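Local coordinates for FAD:protein FMN transferase (Pseudomonas stutzeri ATCC 14405 = CCUG 16156, PDB 5MGY), which probably transfers the FMN moiety of FAD onto a threonine of its target proteins, using magnesium, at residues Met222-Tyr233 and His256-Thr267; Leu46-Ser54 and Met76-Val84. One frame throughout, in Å; residues are numbered along the deposited sequence.

Following the chain from its N terminus, helix 35-53 supplies the first segment of interaction 2, and the chain then runs through helix 61-67 and strand 73-75 before helix 78-93 returns against it and closes that loop. Interaction 1 opens much later: strand 222-227 leads through the two short strands 234-236 and 239-241 back to its neighbour, strand 257-264. The two loops follow in series, neither nesting nor crossing, and the centres of the two contacts lie about 23 Å apart. Helix 159-173 lies between them in sequence and touches both, its Y162 packing on interaction 2 and its D165 bonding to T267, so this helix links the pair 35-53 and 78-93 to the start of helix 267-292.

Interaction 1 of 2, residues Met222-Tyr233 and His256-Thr267; sequences MGVSTSGDYRNY and HLAAVTVIDKST
S225 and V262 bond to each other through both backbone N-H and C=O groups, the middle rung of an antiparallel ladder that joins two inner strands of the eight-stranded sheet. G223 with D264 and S227 with V260 form the other hydrogen-bonded pairs, and the two strand segments run at 166° to each other. Between these rungs lie the non-hydrogen-bonded pairs V224-I263 and T226-T261, whose side chains share one face. V224 splits its branches between two partners: with CG1 anti to the backbone N (chi1 170°), that methyl reaches T261 CG2 at 3.9 Å, while V224 CG2 lies alongside I263 CD1 at 3.7 Å. Farther along, the hydroxyls T226 OG1 and T261 OG1 hydrogen-bond across the pair at 3.3 Å.

On the other face, V260 CG1 comes beside S227 CB. This is the face of S225 and S227 that packs on helix 267-292, where D271 and T275, together with S157, bind the magnesium ion; S225 OG itself bonds to E186.

Beyond S227 the ladder ends. A258 and A259 both face V299 of the next strand as a classic beta bulge, and Y233, after the type I turn D229-N232, returns to cover it. Its CD1 packs on A258 CB at 3.6 Å, and the ring extends on to H256, whose ND1 donates to Y233 OH (2.9 Å) within the plane of the imidazole and nearly straight, at 166°.

At the opposite end, M222 bends at chi2 to bring SD beside the K265 backbone. T267 OG1 approaches G223 CA and bonds to D165. S266 OG caps the first turn of helix 267-292 at R269 N, and D264 OD2 holds this corner as an Asx turn, accepting S266 N through its anti lone pair at 2.9 Å.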
ATOM      1  N   MET A 222      12.043   7.635  -5.727  1.00 40.42           N
ATOM      2  CA  MET A 222      11.502   6.280  -5.644  1.00 39.74           C
ATOM      3  C   MET A 222      10.719   6.082  -4.349  1.00 34.86           C
ATOM      4  O   MET A 222      11.185   6.479  -3.285  1.00 31.56           O
ATOM      5  CB  MET A 222      12.691   5.280  -5.685  1.00 43.10           C
ATOM      6  CG  MET A 222      13.466   5.227  -6.995  1.00 42.10           C
ATOM      7  SD  MET A 222      12.429   4.404  -8.183  1.00 45.93           S
ATOM      8  CE  MET A 222      13.615   3.711  -9.335  1.00 50.06           C
ATOM      9  N   GLY A 223       9.571   5.403  -4.449  1.00 33.45           N
ATOM     10  CA  GLY A 223       8.746   5.040  -3.279  1.00 32.43           C
ATOM     11  C   GLY A 223       8.946   3.582  -2.920  1.00 31.81           C
ATOM     12  O   GLY A 223       9.344   2.805  -3.759  1.00 31.95           O
ATOM     13  N   VAL A 224       8.669   3.235  -1.670  1.00 31.75           N
ATOM     14  CA  VAL A 224       8.923   1.922  -1.112  1.00 32.05           C
ATOM     15  C   VAL A 224       7.689   1.505  -0.361  1.00 34.23           C
ATOM     16  O   VAL A 224       7.036   2.320   0.334  1.00 34.25           O
ATOM     17  CB  VAL A 224      10.096   1.988  -0.105  1.00 34.11           C
ATOM     18  CG1 VAL A 224      10.295   0.708   0.715  1.00 33.76           C
ATOM     19  CG2 VAL A 224      11.365   2.254  -0.875  1.00 35.87           C
ATOM     20  N   SER A 225       7.362   0.224  -0.442  1.00 34.75           N
ATOM     21  CA  SER A 225       6.242  -0.255   0.338  1.00 36.89           C
ATOM     22  C   SER A 225       6.541  -1.636   0.814  1.00 39.07           C
ATOM     23  O   SER A 225       7.014  -2.451   0.032  1.00 36.88           O
ATOM     24  CB  SER A 225       4.987  -0.260  -0.520  1.00 36.43           C
ATOM     25  OG  SER A 225       3.985  -1.061   0.082  1.00 36.27           O
ATOM     26  N   THR A 226       6.188  -1.906   2.077  1.00 44.10           N
ATOM     27  CA  THR A 226       6.476  -3.197   2.700  1.00 45.92           C
ATOM     28  C   THR A 226       5.250  -3.911   3.203  1.00 43.49           C
ATOM     29  O   THR A 226       4.707  -3.537   4.174  1.00 43.24           O
ATOM     30  CB  THR A 226       7.460  -3.049   3.891  1.00 49.60           C
ATOM     31  OG1 THR A 226       8.672  -2.385   3.487  1.00 45.96           O
ATOM     32  CG2 THR A 226       7.833  -4.440   4.421  1.00 54.44           C
ATOM     33  N   SER A 227       4.865  -4.998   2.566  1.00 46.45           N
ATOM     34  CA  SER A 227       3.751  -5.798   3.042  1.00 49.81           C
ATOM     35  C   SER A 227       4.210  -6.828   4.063  1.00 48.91           C
ATOM     36  O   SER A 227       5.123  -7.583   3.813  1.00 46.90           O
ATOM     37  CB  SER A 227       3.080  -6.506   1.857  1.00 53.80           C
ATOM     38  OG  SER A 227       1.947  -7.248   2.263  1.00 57.65           O
ATOM     39  N   GLY A 228       3.535  -6.886   5.194  1.00 51.22           N
ATOM     40  CA  GLY A 228       3.957  -7.766   6.257  1.00 55.09           C
ATOM     41  C   GLY A 228       5.170  -7.219   6.999  1.00 57.46           C
ATOM     42  O   GLY A 228       5.780  -6.208   6.592  1.00 57.67           O
ATOM     43  N   ASP A 229       5.471  -7.880   8.120  1.00 59.57           N
ATOM     44  CA  ASP A 229       6.644  -7.611   8.973  1.00 64.20           C
ATOM     45  C   ASP A 229       7.197  -8.918   9.534  1.00 64.16           C
ATOM     46  O   ASP A 229       6.480  -9.601  10.243  1.00 71.03           O
ATOM     47  CB  ASP A 229       6.284  -6.671  10.135  1.00 64.76           C
ATOM     48  CG  ASP A 229       7.489  -6.377  11.092  1.00 67.58           C
ATOM     49  OD1 ASP A 229       7.298  -5.575  12.026  1.00 64.78           O
ATOM     50  OD2 ASP A 229       8.617  -6.916  10.920  1.00 70.69           O
ATOM     51  N   TYR A 230       8.470  -9.232   9.286  1.00 62.08           N
ATOM     52  CA  TYR A 230       8.943 -10.580   9.549  1.00 66.17           C
ATOM     53  C   TYR A 230       8.774 -11.008  11.005  1.00 67.41           C
ATOM     54  O   TYR A 230       8.634 -12.206  11.321  1.00 65.94           O
ATOM     55  CB  TYR A 230      10.354 -10.751   9.085  1.00 67.03           C
ATOM     56  CG  TYR A 230      11.366 -10.189  10.010  1.00 76.77           C
ATOM     57  CD1 TYR A 230      11.929 -10.992  11.027  1.00 85.02           C
ATOM     58  CD2 TYR A 230      11.805  -8.868   9.879  1.00 77.82           C
ATOM     59  CE1 TYR A 230      12.910 -10.459  11.883  1.00 87.64           C
ATOM     60  CE2 TYR A 230      12.778  -8.345  10.720  1.00 80.70           C
ATOM     61  CZ  TYR A 230      13.339  -9.128  11.730  1.00 87.51           C
ATOM     62  OH  TYR A 230      14.339  -8.614  12.578  1.00 90.84           O
ATOM     63  N   ARG A 231       8.715 -10.005  11.871  1.00 74.09           N
ATOM     64  CA  ARG A 231       8.387 -10.219  13.266  1.00 82.32           C
ATOM     65  C   ARG A 231       6.971 -10.754  13.533  1.00 79.13           C
ATOM     66  O   ARG A 231       6.788 -11.503  14.485  1.00 82.56           O
ATOM     67  CB  ARG A 231       8.759  -8.993  14.113  1.00 85.68           C
ATOM     68  CG  ARG A 231      10.284  -8.875  14.226  1.00 95.17           C
ATOM     69  CD  ARG A 231      10.775  -7.619  14.954  1.00105.61           C
ATOM     70  NE  ARG A 231      11.417  -6.667  14.029  1.00115.13           N
ATOM     71  CZ  ARG A 231      10.849  -5.569  13.495  1.00117.52           C
ATOM     72  NH1 ARG A 231      11.571  -4.808  12.662  1.00115.18           N
ATOM     73  NH2 ARG A 231       9.577  -5.219  13.770  1.00115.04           N
ATOM     74  N   ASN A 232       5.984 -10.429  12.698  1.00 81.21           N
ATOM     75  CA  ASN A 232       4.633 -11.056  12.791  1.00 89.10           C
ATOM     76  C   ASN A 232       4.446 -12.186  11.810  1.00 82.89           C
ATOM     77  O   ASN A 232       3.998 -11.985  10.686  1.00 84.08           O
ATOM     78  CB  ASN A 232       3.527 -10.037  12.528  1.00 96.48           C
ATOM     79  CG  ASN A 232       3.433  -9.001  13.608  1.00102.53           C
ATOM     80  OD1 ASN A 232       3.654  -9.283  14.784  1.00114.07           O
ATOM     81  ND2 ASN A 232       3.131  -7.777  13.216  1.00 99.27           N
ATOM     82  N   TYR A 233       4.795 -13.375  12.235  1.00 74.59           N
ATOM     83  CA  TYR A 233       4.606 -14.514  11.427  1.00 73.59           C
ATOM     84  C   TYR A 233       4.062 -15.482  12.454  1.00 80.95           C
ATOM     85  O   TYR A 233       4.695 -15.747  13.462  1.00 83.77           O
ATOM     86  CB  TYR A 233       5.929 -14.929  10.763  1.00 71.60           C
ATOM     87  CG  TYR A 233       5.720 -16.057   9.809  1.00 70.21           C
ATOM     88  CD1 TYR A 233       5.507 -15.822   8.478  1.00 70.61           C
ATOM     89  CD2 TYR A 233       5.704 -17.375  10.259  1.00 67.61           C
ATOM     90  CE1 TYR A 233       5.284 -16.869   7.618  1.00 70.14           C
ATOM     91  CE2 TYR A 233       5.454 -18.398   9.418  1.00 67.16           C
ATOM     92  CZ  TYR A 233       5.250 -18.145   8.112  1.00 68.42           C
ATOM     93  OH  TYR A 233       5.038 -19.211   7.324  1.00 76.80           O
ATOM     94  N   HIS A 256       4.594 -19.236   2.966  1.00 61.71           N
ATOM     95  CA  HIS A 256       5.555 -18.802   3.960  1.00 60.49           C
ATOM     96  C   HIS A 256       6.136 -17.383   3.797  1.00 56.60           C
ATOM     97  O   HIS A 256       6.958 -17.006   4.570  1.00 55.50           O
ATOM     98  CB  HIS A 256       6.676 -19.826   3.997  1.00 66.10           C
ATOM     99  CG  HIS A 256       6.237 -21.217   4.396  1.00 74.59           C
ATOM    100  ND1 HIS A 256       5.594 -21.496   5.594  1.00 73.60           N
ATOM    101  CD2 HIS A 256       6.414 -22.411   3.780  1.00 76.81           C
ATOM    102  CE1 HIS A 256       5.360 -22.789   5.677  1.00 70.55           C
ATOM    103  NE2 HIS A 256       5.847 -23.366   4.590  1.00 77.08           N
ATOM    104  N   LEU A 257       5.766 -16.613   2.781  1.00 53.76           N
ATOM    105  CA  LEU A 257       6.251 -15.218   2.648  1.00 47.61           C
ATOM    106  C   LEU A 257       5.858 -14.323   3.816  1.00 45.29           C
ATOM    107  O   LEU A 257       4.681 -14.109   4.049  1.00 40.16           O
ATOM    108  CB  LEU A 257       5.721 -14.594   1.366  1.00 47.32           C
ATOM    109  CG  LEU A 257       6.254 -13.226   0.961  1.00 46.79           C
ATOM    110  CD1 LEU A 257       7.773 -13.256   0.926  1.00 49.33           C
ATOM    111  CD2 LEU A 257       5.712 -12.879  -0.422  1.00 45.77           C
ATOM    112  N   ALA A 258       6.847 -13.810   4.552  1.00 44.14           N
ATOM    113  CA  ALA A 258       6.603 -13.056   5.787  1.00 43.94           C
ATOM    114  C   ALA A 258       6.594 -11.527   5.587  1.00 45.55           C
ATOM    115  O   ALA A 258       5.932 -10.785   6.311  1.00 45.65           O
ATOM    116  CB  ALA A 258       7.638 -13.420   6.834  1.00 45.38           C
ATOM    117  N   ALA A 259       7.353 -11.064   4.613  1.00 45.78           N
ATOM    118  CA  ALA A 259       7.348  -9.683   4.216  1.00 43.81           C
ATOM    119  C   ALA A 259       7.877  -9.594   2.792  1.00 43.09           C
ATOM    120  O   ALA A 259       8.674 -10.438   2.339  1.00 47.60           O
ATOM    121  CB  ALA A 259       8.242  -8.873   5.145  1.00 44.64           C
ATOM    122  N   VAL A 260       7.447  -8.558   2.087  1.00 39.83           N
ATOM    123  CA  VAL A 260       7.952  -8.260   0.762  1.00 35.34           C
ATOM    124  C   VAL A 260       7.960  -6.737   0.656  1.00 35.78           C
ATOM    125  O   VAL A 260       7.144  -6.015   1.239  1.00 35.10           O
ATOM    126  CB  VAL A 260       7.182  -9.010  -0.329  1.00 32.89           C
ATOM    127  CG1 VAL A 260       5.703  -8.748  -0.182  1.00 34.18           C
ATOM    128  CG2 VAL A 260       7.654  -8.641  -1.715  1.00 31.78           C
ATOM    129  N   THR A 261       8.959  -6.240  -0.034  1.00 35.74           N
ATOM    130  CA  THR A 261       9.197  -4.842  -0.071  1.00 35.41           C
ATOM    131  C   THR A 261       9.261  -4.563  -1.529  1.00 36.70           C
ATOM    132  O   THR A 261       9.965  -5.256  -2.199  1.00 38.52           O
ATOM    133  CB  THR A 261      10.548  -4.497   0.582  1.00 34.36           C
ATOM    134  OG1 THR A 261      10.472  -4.667   2.000  1.00 32.34           O
ATOM    135  CG2 THR A 261      10.880  -3.095   0.311  1.00 34.98           C
ATOM    136  N   VAL A 262       8.551  -3.547  -2.023  1.00 37.58           N
ATOM    137  CA  VAL A 262       8.665  -3.160  -3.422  1.00 39.68           C
ATOM    138  C   VAL A 262       9.143  -1.716  -3.573  1.00 39.04           C
ATOM    139  O   VAL A 262       8.863  -0.875  -2.739  1.00 43.93           O
ATOM    140  CB  VAL A 262       7.327  -3.363  -4.118  1.00 43.29           C
ATOM    141  CG1 VAL A 262       7.310  -2.813  -5.556  1.00 46.10           C
ATOM    142  CG2 VAL A 262       7.004  -4.842  -4.152  1.00 44.66           C
ATOM    143  N   ILE A 263       9.848  -1.447  -4.656  1.00 35.81           N
ATOM    144  CA  ILE A 263      10.413  -0.160  -4.930  1.00 35.93           C
ATOM    145  C   ILE A 263      10.007   0.172  -6.337  1.00 33.84           C
ATOM    146  O   ILE A 263      10.235  -0.624  -7.266  1.00 35.30           O
ATOM    147  CB  ILE A 263      11.966  -0.173  -4.711  1.00 38.60           C
ATOM    148  CG1 ILE A 263      12.219  -0.686  -3.263  1.00 39.71           C
ATOM    149  CG2 ILE A 263      12.590   1.205  -4.989  1.00 39.26           C
ATOM    150  CD1 ILE A 263      13.494  -0.271  -2.602  1.00 40.34           C
ATOM    151  N   ASP A 264       9.352   1.313  -6.460  1.00 32.50           N
ATOM    152  CA  ASP A 264       8.831   1.813  -7.702  1.00 33.50           C
ATOM    153  C   ASP A 264       8.785   3.355  -7.589  1.00 35.11           C
ATOM    154  O   ASP A 264       8.722   3.929  -6.481  1.00 30.70           O
ATOM    155  CB  ASP A 264       7.438   1.243  -7.879  1.00 34.47           C
ATOM    156  CG  ASP A 264       6.851   1.462  -9.282  1.00 36.39           C
ATOM    157  OD1 ASP A 264       6.619   0.395  -9.906  1.00 43.98           O
ATOM    158  OD2 ASP A 264       6.548   2.620  -9.735  1.00 34.38           O
ATOM    159  N   LYS A 265       8.794   4.013  -8.736  1.00 36.78           N
ATOM    160  CA  LYS A 265       8.692   5.464  -8.751  1.00 39.36           C
ATOM    161  C   LYS A 265       7.329   5.969  -8.276  1.00 36.21           C
ATOM    162  O   LYS A 265       7.230   7.019  -7.684  1.00 32.44           O
ATOM    163  CB  LYS A 265       9.036   6.019 -10.125  1.00 42.62           C
ATOM    164  CG  LYS A 265       7.959   5.827 -11.097  1.00 49.28           C
ATOM    165  CD  LYS A 265       8.412   5.865 -12.535  1.00 53.37           C
ATOM    166  CE  LYS A 265       7.381   5.062 -13.361  1.00 57.75           C
ATOM    167  NZ  LYS A 265       7.693   5.221 -14.800  1.00 61.88           N
ATOM    168  N   SER A 266       6.300   5.194  -8.514  1.00 36.15           N
ATOM    169  CA  SER A 266       4.992   5.492  -7.978  1.00 36.49           C
ATOM    170  C   SER A 266       4.832   4.721  -6.695  1.00 35.77           C
ATOM    171  O   SER A 266       4.830   3.499  -6.722  1.00 37.09           O
ATOM    172  CB  SER A 266       3.940   5.046  -8.979  1.00 35.71           C
ATOM    173  OG  SER A 266       2.713   4.963  -8.351  1.00 36.80           O
ATOM    174  N   THR A 267       4.725   5.424  -5.578  1.00 33.16           N
ATOM    175  CA  THR A 267       4.469   4.793  -4.281  1.00 29.94           C
ATOM    176  C   THR A 267       3.098   4.085  -4.253  1.00 32.22           C
ATOM    177  O   THR A 267       2.884   3.187  -3.468  1.00 30.35           O
ATOM    178  CB  THR A 267       4.458   5.888  -3.229  1.00 28.21           C
ATOM    179  OG1 THR A 267       5.545   6.762  -3.476  1.00 25.70           O
ATOM    180  CG2 THR A 267       4.570   5.346  -1.863  1.00 29.18           C
TER

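Interaction 2 of 2, residues Leu46-Ser54 and Met76-Val84; sequences LGQLDKQLS and MPDMVRELV. Unlike the reference sequence in segment 46-54: Q48 (reference Glu).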
ATOM      1  N   LEU A  46      -5.209  14.152   3.954  1.00 37.97           N
ATOM      2  CA  LEU A  46      -5.626  12.986   4.711  1.00 40.35           C
ATOM      3  C   LEU A  46      -7.056  13.005   5.085  1.00 44.28           C
ATOM      4  O   LEU A  46      -7.636  11.967   5.300  1.00 49.65           O
ATOM      5  CB  LEU A  46      -4.810  12.835   5.977  1.00 38.99           C
ATOM      6  CG  LEU A  46      -3.367  12.457   5.673  1.00 39.94           C
ATOM      7  CD1 LEU A  46      -2.621  12.188   6.953  1.00 39.79           C
ATOM      8  CD2 LEU A  46      -3.298  11.223   4.756  1.00 39.61           C
ATOM      9  N   GLY A  47      -7.631  14.195   5.216  1.00 49.03           N
ATOM     10  CA  GLY A  47      -9.047  14.319   5.476  1.00 47.11           C
ATOM     11  C   GLY A  47      -9.835  13.942   4.263  1.00 43.67           C
ATOM     12  O   GLY A  47     -10.856  13.311   4.428  1.00 46.74           O
ATOM     13  N   GLN A  48      -9.398  14.355   3.078  1.00 38.65           N
ATOM     14  CA  GLN A  48     -10.121  14.009   1.901  1.00 43.92           C
ATOM     15  C   GLN A  48     -10.086  12.487   1.714  1.00 46.21           C
ATOM     16  O   GLN A  48     -11.076  11.892   1.288  1.00 50.14           O
ATOM     17  CB  GLN A  48      -9.516  14.605   0.674  1.00 46.03           C
ATOM     18  CG  GLN A  48      -9.746  16.055   0.454  1.00 49.31           C
ATOM     19  CD  GLN A  48      -8.932  16.519  -0.735  1.00 51.95           C
ATOM     20  OE1 GLN A  48      -8.030  17.379  -0.614  1.00 49.87           O
ATOM     21  NE2 GLN A  48      -9.208  15.905  -1.910  1.00 53.41           N
ATOM     22  N   LEU A  49      -8.944  11.862   1.988  1.00 43.31           N
ATOM     23  CA  LEU A  49      -8.837  10.436   1.747  1.00 42.43           C
ATOM     24  C   LEU A  49      -9.774   9.706   2.649  1.00 42.60           C
ATOM     25  O   LEU A  49     -10.444   8.784   2.212  1.00 43.19           O
ATOM     26  CB  LEU A  49      -7.424   9.911   1.936  1.00 39.77           C
ATOM     27  CG  LEU A  49      -6.438  10.335   0.860  1.00 38.35           C
ATOM     28  CD1 LEU A  49      -5.009  10.120   1.299  1.00 38.46           C
ATOM     29  CD2 LEU A  49      -6.611   9.549  -0.377  1.00 38.05           C
ATOM     30  N   ASP A  50      -9.846  10.134   3.894  1.00 42.63           N
ATOM     31  CA  ASP A  50     -10.691   9.474   4.854  1.00 45.87           C
ATOM     32  C   ASP A  50     -12.183   9.641   4.480  1.00 47.77           C
ATOM     33  O   ASP A  50     -12.966   8.740   4.602  1.00 52.47           O
ATOM     34  CB  ASP A  50     -10.421  10.084   6.188  1.00 49.88           C
ATOM     35  CG  ASP A  50     -10.701   9.143   7.346  1.00 55.22           C
ATOM     36  OD1 ASP A  50      -9.897   8.966   8.176  1.00 56.79           O
ATOM     37  OD2 ASP A  50     -11.722   8.581   7.598  1.00 61.14           O
ATOM     38  N   LYS A  51     -12.556  10.805   4.016  1.00 49.53           N
ATOM     39  CA  LYS A  51     -13.943  11.092   3.710  1.00 49.81           C
ATOM     40  C   LYS A  51     -14.360  10.339   2.465  1.00 45.57           C
ATOM     41  O   LYS A  51     -15.467   9.893   2.423  1.00 48.22           O
ATOM     42  CB  LYS A  51     -14.144  12.620   3.517  1.00 50.38           C
ATOM     43  CG  LYS A  51     -15.555  13.097   3.693  1.00 52.02           C
ATOM     44  CD  LYS A  51     -16.359  13.062   2.411  1.00 54.90           C
ATOM     45  CE  LYS A  51     -17.847  13.146   2.736  1.00 58.07           C
ATOM     46  NZ  LYS A  51     -18.671  12.605   1.622  1.00 59.52           N
ATOM     47  N   GLN A  52     -13.488  10.268   1.456  1.00 42.69           N
ATOM     48  CA  GLN A  52     -13.796   9.637   0.171  1.00 41.51           C
ATOM     49  C   GLN A  52     -13.670   8.086   0.282  1.00 39.48           C
ATOM     50  O   GLN A  52     -14.571   7.376  -0.142  1.00 41.03           O
ATOM     51  CB  GLN A  52     -12.935  10.230  -1.001  1.00 40.78           C
ATOM     52  CG  GLN A  52     -13.148  11.721  -1.306  1.00 40.02           C
ATOM     53  CD  GLN A  52     -12.536  12.193  -2.628  1.00 40.61           C
ATOM     54  OE1 GLN A  52     -12.654  11.560  -3.649  1.00 45.63           O
ATOM     55  NE2 GLN A  52     -11.912  13.321  -2.613  1.00 43.79           N
ATOM     56  N   LEU A  53     -12.626   7.570   0.928  1.00 37.14           N
ATOM     57  CA  LEU A  53     -12.216   6.141   0.740  1.00 35.45           C
ATOM     58  C   LEU A  53     -12.292   5.223   1.942  1.00 35.82           C
ATOM     59  O   LEU A  53     -12.234   4.052   1.748  1.00 35.76           O
ATOM     60  CB  LEU A  53     -10.777   6.050   0.274  1.00 32.87           C
ATOM     61  CG  LEU A  53     -10.268   6.935  -0.852  1.00 31.68           C
ATOM     62  CD1 LEU A  53      -8.771   6.779  -0.976  1.00 29.99           C
ATOM     63  CD2 LEU A  53     -10.937   6.549  -2.139  1.00 31.36           C
ATOM     64  N   SER A  54     -12.353   5.720   3.170  1.00 37.79           N
ATOM     65  CA  SER A  54     -12.446   4.833   4.333  1.00 37.78           C
ATOM     66  C   SER A  54     -13.777   4.110   4.470  1.00 38.81           C
ATOM     67  O   SER A  54     -14.825   4.707   4.542  1.00 41.95           O
ATOM     68  CB  SER A  54     -12.267   5.592   5.611  1.00 39.21           C
ATOM     69  OG  SER A  54     -12.294   4.692   6.682  1.00 38.25           O
ATOM     70  N   MET A  76     -19.348   9.323  -8.438  1.00 45.20           N
ATOM     71  CA  MET A  76     -18.268   9.215  -7.429  1.00 43.39           C
ATOM     72  C   MET A  76     -17.197  10.253  -7.661  1.00 41.87           C
ATOM     73  O   MET A  76     -16.912  10.651  -8.812  1.00 41.05           O
ATOM     74  CB  MET A  76     -17.571   7.828  -7.435  1.00 42.14           C
ATOM     75  CG  MET A  76     -18.439   6.636  -7.101  1.00 42.17           C
ATOM     76  SD  MET A  76     -19.078   6.681  -5.442  1.00 44.72           S
ATOM     77  CE  MET A  76     -17.624   6.244  -4.565  1.00 41.83           C
ATOM     78  N   PRO A  77     -16.526  10.631  -6.585  1.00 41.30           N
ATOM     79  CA  PRO A  77     -15.491  11.625  -6.793  1.00 44.08           C
ATOM     80  C   PRO A  77     -14.235  11.145  -7.567  1.00 50.75           C
ATOM     81  O   PRO A  77     -14.060   9.942  -7.837  1.00 54.47           O
ATOM     82  CB  PRO A  77     -15.146  12.056  -5.379  1.00 42.49           C
ATOM     83  CG  PRO A  77     -15.880  11.196  -4.433  1.00 40.51           C
ATOM     84  CD  PRO A  77     -16.585  10.147  -5.201  1.00 39.79           C
ATOM     85  N   ASP A  78     -13.391  12.110  -7.936  1.00 57.75           N
ATOM     86  CA  ASP A  78     -12.154  11.871  -8.710  1.00 56.53           C
ATOM     87  C   ASP A  78     -11.227  10.809  -8.124  1.00 50.27           C
ATOM     88  O   ASP A  78     -10.850   9.891  -8.841  1.00 45.56           O
ATOM     89  CB  ASP A  78     -11.405  13.210  -8.894  1.00 59.68           C
ATOM     90  CG  ASP A  78     -12.088  14.150  -9.946  1.00 62.12           C
ATOM     91  OD1 ASP A  78     -13.028  13.742 -10.709  1.00 56.77           O
ATOM     92  OD2 ASP A  78     -11.644  15.318 -10.010  1.00 61.85           O
ATOM     93  N   MET A  79     -10.902  10.946  -6.830  1.00 48.05           N
ATOM     94  CA  MET A  79     -10.041  10.001  -6.132  1.00 45.96           C
ATOM     95  C   MET A  79     -10.463   8.578  -6.337  1.00 47.93           C
ATOM     96  O   MET A  79      -9.604   7.718  -6.582  1.00 58.26           O
ATOM     97  CB  MET A  79     -10.042  10.188  -4.630  1.00 44.98           C
ATOM     98  CG  MET A  79      -9.034  11.172  -4.159  1.00 48.09           C
ATOM     99  SD  MET A  79      -9.057  11.193  -2.358  1.00 54.87           S
ATOM    100  CE  MET A  79      -8.179  12.779  -2.137  1.00 55.70           C
ATOM    101  N   VAL A  80     -11.760   8.312  -6.143  1.00 42.16           N
ATOM    102  CA  VAL A  80     -12.248   6.945  -6.095  1.00 36.37           C
ATOM    103  C   VAL A  80     -12.073   6.349  -7.481  1.00 36.35           C
ATOM    104  O   VAL A  80     -11.659   5.198  -7.614  1.00 36.40           O
ATOM    105  CB  VAL A  80     -13.695   6.882  -5.644  1.00 34.98           C
ATOM    106  CG1 VAL A  80     -14.254   5.482  -5.847  1.00 34.80           C
ATOM    107  CG2 VAL A  80     -13.811   7.279  -4.210  1.00 34.95           C
ATOM    108  N   ARG A  81     -12.357   7.154  -8.494  1.00 38.69           N
ATOM    109  CA  ARG A  81     -12.233   6.735  -9.877  1.00 42.27           C
ATOM    110  C   ARG A  81     -10.797   6.652 -10.307  1.00 44.47           C
ATOM    111  O   ARG A  81     -10.451   5.745 -11.034  1.00 48.61           O
ATOM    112  CB  ARG A  81     -13.045   7.632 -10.818  1.00 43.60           C
ATOM    113  CG  ARG A  81     -14.492   7.182 -10.827  1.00 45.76           C
ATOM    114  CD  ARG A  81     -15.488   8.071 -11.568  1.00 48.56           C
ATOM    115  NE  ARG A  81     -15.557   9.435 -11.022  1.00 50.32           N
ATOM    116  CZ  ARG A  81     -14.849  10.475 -11.478  1.00 52.67           C
ATOM    117  NH1 ARG A  81     -13.980  10.322 -12.502  1.00 52.49           N
ATOM    118  NH2 ARG A  81     -14.995  11.671 -10.896  1.00 50.96           N
ATOM    119  N   GLU A  82      -9.951   7.574  -9.856  1.00 46.26           N
ATOM    120  CA  GLU A  82      -8.529   7.434 -10.092  1.00 46.96           C
ATOM    121  C   GLU A  82      -8.039   6.063  -9.508  1.00 42.90           C
ATOM    122  O   GLU A  82      -7.367   5.299 -10.176  1.00 42.89           O
ATOM    123  CB  GLU A  82      -7.732   8.641  -9.510  1.00 53.09           C
ATOM    124  CG  GLU A  82      -6.321   8.819 -10.116  1.00 57.94           C
ATOM    125  CD  GLU A  82      -5.382   9.747  -9.347  1.00 59.00           C
ATOM    126  OE1 GLU A  82      -4.112   9.626  -9.491  1.00 56.94           O
ATOM    127  OE2 GLU A  82      -5.926  10.606  -8.616  1.00 58.54           O
ATOM    128  N   LEU A  83      -8.431   5.757  -8.292  1.00 37.14           N
ATOM    129  CA  LEU A  83      -7.944   4.600  -7.633  1.00 36.43           C
ATOM    130  C   LEU A  83      -8.517   3.338  -8.199  1.00 38.15           C
ATOM    131  O   LEU A  83      -7.827   2.319  -8.227  1.00 40.90           O
ATOM    132  CB  LEU A  83      -8.271   4.649  -6.134  1.00 37.03           C
ATOM    133  CG  LEU A  83      -7.508   5.640  -5.256  1.00 37.12           C
ATOM    134  CD1 LEU A  83      -7.526   5.112  -3.853  1.00 40.32           C
ATOM    135  CD2 LEU A  83      -6.061   5.814  -5.638  1.00 39.19           C
ATOM    136  N   VAL A  84      -9.788   3.370  -8.617  1.00 38.01           N
ATOM    137  CA  VAL A  84     -10.412   2.205  -9.241  1.00 33.75           C
ATOM    138  C   VAL A  84      -9.666   1.895 -10.491  1.00 30.73           C
ATOM    139  O   VAL A  84      -9.374   0.772 -10.761  1.00 33.03           O
ATOM    140  CB  VAL A  84     -11.927   2.414  -9.534  1.00 34.47           C
ATOM    141  CG1 VAL A  84     -12.433   1.414 -10.572  1.00 31.89           C
ATOM    142  CG2 VAL A  84     -12.727   2.271  -8.232  1.00 35.48           C
TER
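M79 is the main bump of this contact: its side chain, extended beyond CG, crosses Q48, L49 and Q52 of the facing helix at about right angles and fills the hollow among them. M79 SD lies 3.6 Å from L49 CD2, and the methyl CE continues to Q48, where it meets both CB and the amide end. Q52 closes the hollow on the side of P77. Its amide reaches over M79 toward the P77 ring, OE1 resting against M79 CB and P77 CB and NE2 beside M79 SD.

The helices 35-53 and 78-93 pack steeply within the helical part of the ApbE fold, crossing at -76° with their local axes 9.9 Å apart. Y162 of helix 159-173 lies against L49, M79 and L83.

A second bump points the other way. L53 enters the groove between V80 and L83, one turn apart on their helix: L53 CD2 lies 3.6 Å from V80 CG2, and L53 CD1 meets L83 CD1 at 3.6 Å. F155 packs against both leucines. The start of helix 78-93 is tied down by R81, which forms a salt bridge to D78 and directs NE and NH2 together onto M76 O, so that M76 O lies nearly in the guanidinium plane of R81.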